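Long-range contacts in two-domain protein containing predicted PHP-like metal-dependent phosphoesterase (Bacteroides vulgatus ATCC 8482, PDB 3E38), which binds zinc ions and is probably a PHP-like metal-dependent phosphoesterase, perhaps a 5'-3' exonuclease acting on DNA or RNA: residues V10-T18 against L249-C257; V38-D46 against I195-F205. All coordinates share one frame; numbering follows the deposited sequence.

Contact 1. Residues V10-T18 against L249-C257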
# COMPACT_ATOMS: atom_id res chain seq x y z
N VAL B 10 -11.69 -12.65 -13.06
CA VAL B 10 -13.16 -12.69 -13.11
C VAL B 10 -13.53 -13.92 -13.95
O VAL B 10 -12.69 -14.43 -14.70
CB VAL B 10 -13.80 -11.41 -13.69
CG1 VAL B 10 -13.65 -10.24 -12.70
CG2 VAL B 10 -13.22 -11.09 -15.05
N PRO B 11 -14.75 -14.40 -13.81
CA PRO B 11 -15.08 -15.56 -14.60
C PRO B 11 -15.59 -15.28 -15.99
O PRO B 11 -15.81 -14.13 -16.41
CB PRO B 11 -16.20 -16.24 -13.79
CG PRO B 11 -16.79 -15.14 -12.89
CD PRO B 11 -15.90 -13.92 -13.01
N ASP B 12 -15.80 -16.41 -16.66
CA ASP B 12 -16.34 -16.45 -18.00
C ASP B 12 -17.71 -17.01 -17.99
O ASP B 12 -17.96 -17.98 -17.34
CB ASP B 12 -15.51 -17.37 -18.90
CG ASP B 12 -14.10 -16.86 -19.11
OD1 ASP B 12 -13.91 -15.62 -19.31
OD2 ASP B 12 -13.20 -17.71 -19.07
N LEU B 13 -18.59 -16.39 -18.74
CA LEU B 13 -19.91 -16.95 -18.92
C LEU B 13 -19.72 -18.13 -19.84
O LEU B 13 -18.78 -18.18 -20.64
CB LEU B 13 -20.87 -15.94 -19.56
CG LEU B 13 -21.19 -14.69 -18.77
CD1 LEU B 13 -22.03 -13.75 -19.61
CD2 LEU B 13 -21.90 -15.04 -17.47
N ASP B 14 -20.61 -19.10 -19.69
CA ASP B 14 -20.69 -20.26 -20.61
C ASP B 14 -20.80 -19.82 -22.06
O ASP B 14 -21.67 -19.02 -22.43
CB ASP B 14 -21.90 -21.13 -20.28
CG ASP B 14 -21.72 -21.90 -18.97
OD1 ASP B 14 -20.56 -22.01 -18.53
OD2 ASP B 14 -22.73 -22.39 -18.40
N GLY B 15 -19.92 -20.36 -22.89
CA GLY B 15 -19.89 -20.04 -24.31
C GLY B 15 -19.03 -18.83 -24.63
O GLY B 15 -18.63 -18.62 -25.78
N TYR B 16 -18.74 -18.03 -23.62
CA TYR B 16 -17.98 -16.79 -23.87
C TYR B 16 -16.70 -16.62 -23.11
O TYR B 16 -16.49 -17.23 -22.10
CB TYR B 16 -18.89 -15.64 -23.56
CG TYR B 16 -20.16 -15.68 -24.33
CD1 TYR B 16 -20.18 -15.32 -25.68
CD2 TYR B 16 -21.33 -16.06 -23.74
CE1 TYR B 16 -21.35 -15.35 -26.39
CE2 TYR B 16 -22.49 -16.08 -24.43
CZ TYR B 16 -22.49 -15.74 -25.77
OH TYR B 16 -23.68 -15.78 -26.47
N THR B 17 -15.81 -15.80 -23.65
CA THR B 17 -14.60 -15.45 -22.95
C THR B 17 -14.67 -13.99 -22.52
O THR B 17 -14.93 -13.10 -23.33
CB THR B 17 -13.32 -15.68 -23.77
OG1 THR B 17 -12.21 -15.33 -22.94
CG2 THR B 17 -13.26 -14.85 -25.05
N THR B 18 -14.45 -13.75 -21.23
CA THR B 18 -14.52 -12.38 -20.68
C THR B 18 -13.26 -11.58 -20.99
O THR B 18 -12.12 -11.86 -20.54
CB THR B 18 -14.87 -12.35 -19.13
OG1 THR B 18 -16.17 -12.92 -18.88
CG2 THR B 18 -14.84 -10.90 -18.58
N LEU B 249 -27.42 -11.06 -17.89
CA LEU B 249 -25.98 -11.23 -17.98
C LEU B 249 -25.35 -11.26 -16.58
O LEU B 249 -24.49 -12.09 -16.30
CB LEU B 249 -25.34 -10.13 -18.82
CG LEU B 249 -25.46 -10.26 -20.34
CD1 LEU B 249 -24.76 -9.10 -20.98
CD2 LEU B 249 -24.87 -11.60 -20.80
N LEU B 250 -25.83 -10.37 -15.71
CA LEU B 250 -25.26 -10.24 -14.34
C LEU B 250 -25.63 -11.43 -13.48
O LEU B 250 -24.83 -11.93 -12.69
CB LEU B 250 -25.66 -8.92 -13.65
CG LEU B 250 -24.55 -7.85 -13.69
CD1 LEU B 250 -23.87 -7.68 -15.05
CD2 LEU B 250 -25.06 -6.49 -13.12
N ARG B 251 -26.83 -11.93 -13.69
CA ARG B 251 -27.29 -13.07 -12.91
C ARG B 251 -26.35 -14.25 -13.11
O ARG B 251 -25.82 -14.77 -12.15
CB ARG B 251 -28.74 -13.46 -13.25
CG ARG B 251 -29.19 -14.76 -12.60
CD ARG B 251 -30.70 -14.97 -12.83
NE ARG B 251 -31.41 -13.75 -12.46
CZ ARG B 251 -31.65 -13.37 -11.20
NH1 ARG B 251 -31.25 -14.15 -10.21
NH2 ARG B 251 -32.29 -12.24 -10.91
N PRO B 252 -26.16 -14.69 -14.37
CA PRO B 252 -25.27 -15.84 -14.53
C PRO B 252 -23.83 -15.57 -14.18
O PRO B 252 -23.07 -16.50 -13.91
CB PRO B 252 -25.36 -16.14 -16.04
CG PRO B 252 -25.96 -14.92 -16.67
CD PRO B 252 -26.90 -14.41 -15.60
N PHE B 253 -23.47 -14.29 -14.18
CA PHE B 253 -22.05 -13.86 -13.90
C PHE B 253 -21.82 -14.00 -12.41
O PHE B 253 -20.82 -14.54 -11.95
CB PHE B 253 -21.81 -12.43 -14.41
CG PHE B 253 -20.39 -11.95 -14.27
CD1 PHE B 253 -19.40 -12.40 -15.14
CD2 PHE B 253 -20.05 -11.02 -13.30
CE1 PHE B 253 -18.09 -11.95 -15.03
CE2 PHE B 253 -18.72 -10.58 -13.19
CZ PHE B 253 -17.74 -11.05 -14.06
N PHE B 254 -22.82 -13.58 -11.66
CA PHE B 254 -22.73 -13.67 -10.20
C PHE B 254 -22.61 -15.09 -9.79
O PHE B 254 -21.89 -15.42 -8.87
CB PHE B 254 -23.96 -13.08 -9.51
CG PHE B 254 -23.91 -13.22 -8.01
CD1 PHE B 254 -23.05 -12.44 -7.26
CD2 PHE B 254 -24.72 -14.13 -7.35
CE1 PHE B 254 -23.00 -12.55 -5.88
CE2 PHE B 254 -24.66 -14.25 -5.94
CZ PHE B 254 -23.82 -13.46 -5.22
N GLU B 255 -23.34 -15.94 -10.49
CA GLU B 255 -23.36 -17.39 -10.20
C GLU B 255 -21.96 -18.00 -10.38
O GLU B 255 -21.57 -18.96 -9.72
CB GLU B 255 -24.39 -18.08 -11.10
CG GLU B 255 -24.73 -19.51 -10.76
CD GLU B 255 -23.70 -20.50 -11.25
OE1 GLU B 255 -23.28 -20.41 -12.43
OE2 GLU B 255 -23.32 -21.40 -10.45
N LYS B 256 -21.17 -17.37 -11.23
CA LYS B 256 -19.81 -17.82 -11.50
C LYS B 256 -18.80 -17.19 -10.53
O LYS B 256 -17.66 -17.65 -10.41
CB LYS B 256 -19.40 -17.41 -12.91
CG LYS B 256 -20.23 -17.99 -14.00
CD LYS B 256 -19.82 -19.38 -14.27
CE LYS B 256 -20.29 -19.78 -15.64
NZ LYS B 256 -19.87 -21.16 -15.90
N CYS B 257 -19.26 -16.16 -9.83
CA CYS B 257 -18.38 -15.37 -8.93
C CYS B 257 -18.24 -15.98 -7.56
O CYS B 257 -17.30 -15.70 -6.83
CB CYS B 257 -18.91 -13.94 -8.76
SG CYS B 257 -18.67 -12.87 -10.19

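Contact 2. Residues V38-D46 against I195-F205. With ZN (zinc ion), chain J.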
# COMPACT_ATOMS: atom_id res chain seq x y z
N VAL B 38 2.52 4.43 -24.20
CA VAL B 38 2.27 4.28 -22.78
C VAL B 38 0.89 3.67 -22.58
O VAL B 38 0.69 2.91 -21.63
CB VAL B 38 2.32 5.63 -22.06
CG1 VAL B 38 1.95 5.50 -20.60
CG2 VAL B 38 3.66 6.23 -22.21
N ARG B 39 -0.06 4.01 -23.44
CA ARG B 39 -1.41 3.49 -23.22
C ARG B 39 -1.44 1.97 -23.39
O ARG B 39 -2.31 1.28 -22.85
CB ARG B 39 -2.47 4.11 -24.14
CG ARG B 39 -2.76 5.59 -23.92
CD ARG B 39 -3.12 5.87 -22.48
NE ARG B 39 -3.43 7.28 -22.28
CZ ARG B 39 -3.29 7.92 -21.11
NH1 ARG B 39 -2.84 7.28 -20.04
NH2 ARG B 39 -3.62 9.20 -21.03
N VAL B 40 -0.45 1.49 -24.14
CA VAL B 40 -0.35 0.08 -24.48
C VAL B 40 0.31 -0.60 -23.30
O VAL B 40 -0.09 -1.68 -22.91
CB VAL B 40 0.42 -0.22 -25.83
CG1 VAL B 40 0.59 -1.75 -26.02
CG2 VAL B 40 -0.28 0.42 -27.07
N ASP B 41 1.34 0.04 -22.76
CA ASP B 41 2.01 -0.47 -21.56
C ASP B 41 1.06 -0.59 -20.38
O ASP B 41 1.12 -1.55 -19.62
CB ASP B 41 3.11 0.46 -21.11
CG ASP B 41 4.24 0.53 -22.09
OD1 ASP B 41 4.46 -0.50 -22.75
OD2 ASP B 41 4.86 1.62 -22.21
N GLU B 42 0.22 0.42 -20.23
CA GLU B 42 -0.72 0.47 -19.11
C GLU B 42 -1.76 -0.62 -19.20
O GLU B 42 -2.06 -1.26 -18.21
CB GLU B 42 -1.43 1.80 -19.07
CG GLU B 42 -0.48 2.99 -18.73
CD GLU B 42 -1.20 4.34 -18.86
OE1 GLU B 42 -2.22 4.44 -19.60
OE2 GLU B 42 -0.71 5.31 -18.25
N ALA B 43 -2.28 -0.83 -20.40
CA ALA B 43 -3.34 -1.85 -20.64
C ALA B 43 -2.80 -3.21 -20.32
O ALA B 43 -3.41 -4.00 -19.62
CB ALA B 43 -3.86 -1.79 -22.10
N TYR B 44 -1.60 -3.47 -20.82
CA TYR B 44 -0.94 -4.73 -20.55
C TYR B 44 -0.85 -4.95 -19.05
O TYR B 44 -1.28 -5.96 -18.48
CB TYR B 44 0.49 -4.71 -21.13
CG TYR B 44 1.20 -6.00 -20.91
CD1 TYR B 44 0.76 -7.15 -21.54
CD2 TYR B 44 2.29 -6.10 -20.05
CE1 TYR B 44 1.38 -8.36 -21.33
CE2 TYR B 44 2.94 -7.32 -19.85
CZ TYR B 44 2.46 -8.44 -20.51
OH TYR B 44 3.05 -9.66 -20.37
N ARG B 45 -0.21 -3.98 -18.42
CA ARG B 45 0.06 -4.06 -16.96
C ARG B 45 -1.21 -4.28 -16.14
O ARG B 45 -1.21 -5.06 -15.19
CB ARG B 45 0.80 -2.81 -16.50
CG ARG B 45 1.37 -2.91 -15.14
CD ARG B 45 2.43 -1.79 -14.88
NE ARG B 45 1.89 -0.45 -15.03
CZ ARG B 45 2.31 0.48 -15.88
NH1 ARG B 45 3.37 0.26 -16.66
NH2 ARG B 45 1.69 1.65 -15.90
N ASP B 46 -2.27 -3.62 -16.55
CA ASP B 46 -3.56 -3.68 -15.86
C ASP B 46 -4.40 -4.92 -16.22
O ASP B 46 -5.56 -5.00 -15.82
CB ASP B 46 -4.47 -2.48 -16.19
CG ASP B 46 -3.94 -1.11 -15.70
OD1 ASP B 46 -2.87 -1.02 -15.06
OD2 ASP B 46 -4.66 -0.09 -15.98
N ILE B 195 -9.05 8.29 -19.99
CA ILE B 195 -7.75 8.70 -19.41
C ILE B 195 -6.97 9.71 -20.24
O ILE B 195 -6.83 9.54 -21.43
CB ILE B 195 -6.86 7.45 -19.07
CG1 ILE B 195 -5.67 7.88 -18.21
CG2 ILE B 195 -6.49 6.63 -20.33
CD1 ILE B 195 -6.10 8.19 -16.74
N HIS B 196 -6.53 10.78 -19.57
CA HIS B 196 -5.63 11.83 -20.14
C HIS B 196 -4.29 11.81 -19.46
O HIS B 196 -3.24 11.88 -20.09
CB HIS B 196 -6.22 13.24 -20.04
CG HIS B 196 -7.48 13.45 -20.84
ND1 HIS B 196 -8.64 12.77 -20.59
CD2 HIS B 196 -7.76 14.30 -21.87
CE1 HIS B 196 -9.59 13.16 -21.43
NE2 HIS B 196 -9.08 14.10 -22.21
N GLN B 197 -4.33 11.67 -18.14
CA GLN B 197 -3.12 11.64 -17.32
C GLN B 197 -2.47 10.28 -17.40
O GLN B 197 -3.01 9.39 -18.00
CB GLN B 197 -3.49 11.88 -15.86
CG GLN B 197 -4.07 13.22 -15.53
CD GLN B 197 -3.03 14.32 -15.48
OE1 GLN B 197 -1.82 14.07 -15.54
NE2 GLN B 197 -3.50 15.56 -15.38
N PRO B 198 -1.26 10.13 -16.85
CA PRO B 198 -0.81 8.75 -16.66
C PRO B 198 -1.87 8.00 -15.81
O PRO B 198 -2.60 8.62 -15.02
CB PRO B 198 0.55 8.90 -15.94
CG PRO B 198 1.05 10.28 -16.43
CD PRO B 198 -0.23 11.12 -16.49
N ILE B 199 -2.05 6.70 -16.06
CA ILE B 199 -3.12 5.95 -15.41
C ILE B 199 -2.96 6.00 -13.87
O ILE B 199 -3.93 6.17 -13.14
CB ILE B 199 -3.21 4.47 -15.95
CG1 ILE B 199 -4.56 3.83 -15.61
CG2 ILE B 199 -2.03 3.60 -15.45
CD1 ILE B 199 -5.82 4.45 -16.38
N GLN B 200 -1.72 5.93 -13.40
CA GLN B 200 -1.47 5.86 -11.97
C GLN B 200 -1.84 7.16 -11.27
O GLN B 200 -2.04 7.20 -10.09
CB GLN B 200 -0.00 5.54 -11.66
CG GLN B 200 0.60 4.28 -12.34
CD GLN B 200 1.41 4.58 -13.58
OE1 GLN B 200 1.06 5.47 -14.33
NE2 GLN B 200 2.54 3.85 -13.78
N THR B 201 -1.91 8.24 -12.04
CA THR B 201 -2.18 9.57 -11.51
C THR B 201 -3.65 9.72 -11.11
O THR B 201 -3.98 10.48 -10.18
CB THR B 201 -1.81 10.67 -12.53
OG1 THR B 201 -0.38 10.79 -12.63
CG2 THR B 201 -2.38 11.99 -12.11
N ASP B 202 -4.51 8.95 -11.78
CA ASP B 202 -5.97 9.04 -11.54
C ASP B 202 -6.61 7.87 -10.82
O ASP B 202 -7.79 7.87 -10.56
CB ASP B 202 -6.74 9.23 -12.86
CG ASP B 202 -6.61 10.64 -13.41
OD1 ASP B 202 -5.87 11.47 -12.82
OD2 ASP B 202 -7.24 10.92 -14.44
N TYR B 203 -5.83 6.83 -10.56
CA TYR B 203 -6.37 5.66 -9.84
C TYR B 203 -5.36 5.29 -8.80
O TYR B 203 -4.18 5.17 -9.06
CB TYR B 203 -6.74 4.47 -10.77
CG TYR B 203 -7.88 4.79 -11.75
CD1 TYR B 203 -9.21 4.66 -11.41
CD2 TYR B 203 -7.60 5.23 -13.02
CE1 TYR B 203 -10.25 4.99 -12.32
CE2 TYR B 203 -8.57 5.52 -13.93
CZ TYR B 203 -9.91 5.41 -13.59
OH TYR B 203 -10.85 5.75 -14.56
N ASP B 204 -5.86 5.19 -7.58
CA ASP B 204 -5.02 4.86 -6.43
C ASP B 204 -5.01 3.37 -6.36
O ASP B 204 -5.86 2.75 -5.71
CB ASP B 204 -5.56 5.46 -5.15
CG ASP B 204 -4.53 5.50 -4.03
OD1 ASP B 204 -3.49 4.79 -4.10
OD2 ASP B 204 -4.78 6.25 -3.07
N PHE B 205 -4.03 2.81 -7.06
CA PHE B 205 -3.93 1.38 -7.23
C PHE B 205 -3.55 0.81 -5.89
O PHE B 205 -3.89 -0.32 -5.58
CB PHE B 205 -2.93 0.99 -8.34
CG PHE B 205 -3.44 1.23 -9.75
CD1 PHE B 205 -4.44 0.43 -10.28
CD2 PHE B 205 -2.91 2.23 -10.54
CE1 PHE B 205 -4.92 0.65 -11.59
CE2 PHE B 205 -3.38 2.46 -11.85
CZ PHE B 205 -4.39 1.67 -12.37
ZN ZN J . -9.98 15.16 -23.80

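Contact 1. Residues V10-T18 against L249-C257
Lys256 NZ donates to Asp14 OD1 at 2.8 Å, a salt bridge in which the ammonium nitrogen lies above the carboxylate plane, 45° out of it. The lysine chain bends at chi2 (-79°) and then runs extended, which takes Lys256 CE past the backbone O of Asp12 at 3.4 Å before NZ arrives at the carboxylate. The loop is braced internally: Thr18 N donates to Asp12 OD1 along a straight bond (169°), and Thr18 OG1 to Pro11 O at 2.8 Å, on a lone pair in the carbonyl plane. Pro11 O also meets the edge of the Phe253 ring, 3.4 Å from Phe253 CE1. Packing continues through the Pro11 ring, whose CG sits unusually close, 3.5 Å, to Lys256 CB, while its CD lies 3.6 Å from Phe253 CE1. Leu13 splits its methyls along the helix, CD1 touching Leu249 CD2 at 3.8 Å and CD2 resting against the backbone N of Phe253 at 3.7 Å. The loop also rests on strand 213-218: Leu13 and Thr18 on Phe217, Val10 on Phe215. Helix 247-257 turns Phe254 away to meet Tyr339 of strand 335-342 edge-to-face and leads into strand 258-265, bridging the mixed sheet and the Ig-like region.

Contact 2. Residues V38-D46 against I195-F205
Arg39 reaches from helix 36-45 over Ile195 to the carbonyls of His196 and Gln197. From CB its chain bends at chi2 (-54°), bringing Arg39 CD to 4.1 Å from Ile195 CG2. Ile195 CG2 then covers one guanidinium face, 3.5 Å from Arg39 CZ, while NE bonds to His26 O. At the tip Arg39 NH1 at 2.9 Å and Arg39 NH2 at 3.1 Å grip Gln197 O end-on, both from the same face of the carbonyl but with the oxygen in the guanidinium plane. NH2 also makes a weak bond to His196 O. Arg39 NH1 forms a salt bridge with Glu42 OE1 at 2.9 Å, on the syn lone pair, which helps to fix the rotation of both groups. The other carboxylate oxygen, Glu42 OE2, accepts from Ile199 N at 2.9 Å along a nearly straight bond (164°), approached from above its plane. A methionine in place of Arg39 takes away both donors to Gln197 O and the charged mate of Glu42 OE1, and is likely to leave that carboxylate freer to turn and the 196-198 backbone less firmly held. Farther along, Asp46 OD2 lies 3.9 Å from Ile199 CG1 and pairs with Arg211. His196 NE2 binds zinc at 2.1 Å alongside Asp31 and His56. Arg39 thus binds main-chain oxygens of two zinc ligands, His26 and, weakly, His196, a second-shell place consistent with the multizinc site of the predicted PHP-type fold.

The centres of the two contacts are 26 Å apart and their nearest atoms about 10 Å, so they do not touch. The chain connects them: strand 17-22, which begins within segment 10-18, is followed by the zinc ligands His24, His26 and Asp31 and then by helix 36-45 of contact 2. Contact 1 lies away from the metal sites and ties the loop leading into this strand to the helix before the Ig-like region. Contact 2 contributes a ligand, His196, to the zinc cluster: its side chain is about 3 Å, nearest atoms, from that of Asp194, a ligand of a neighbouring zinc, and from a cacodylate ion, probably from the crystallisation liquor, which may mark a substrate phosphate's place.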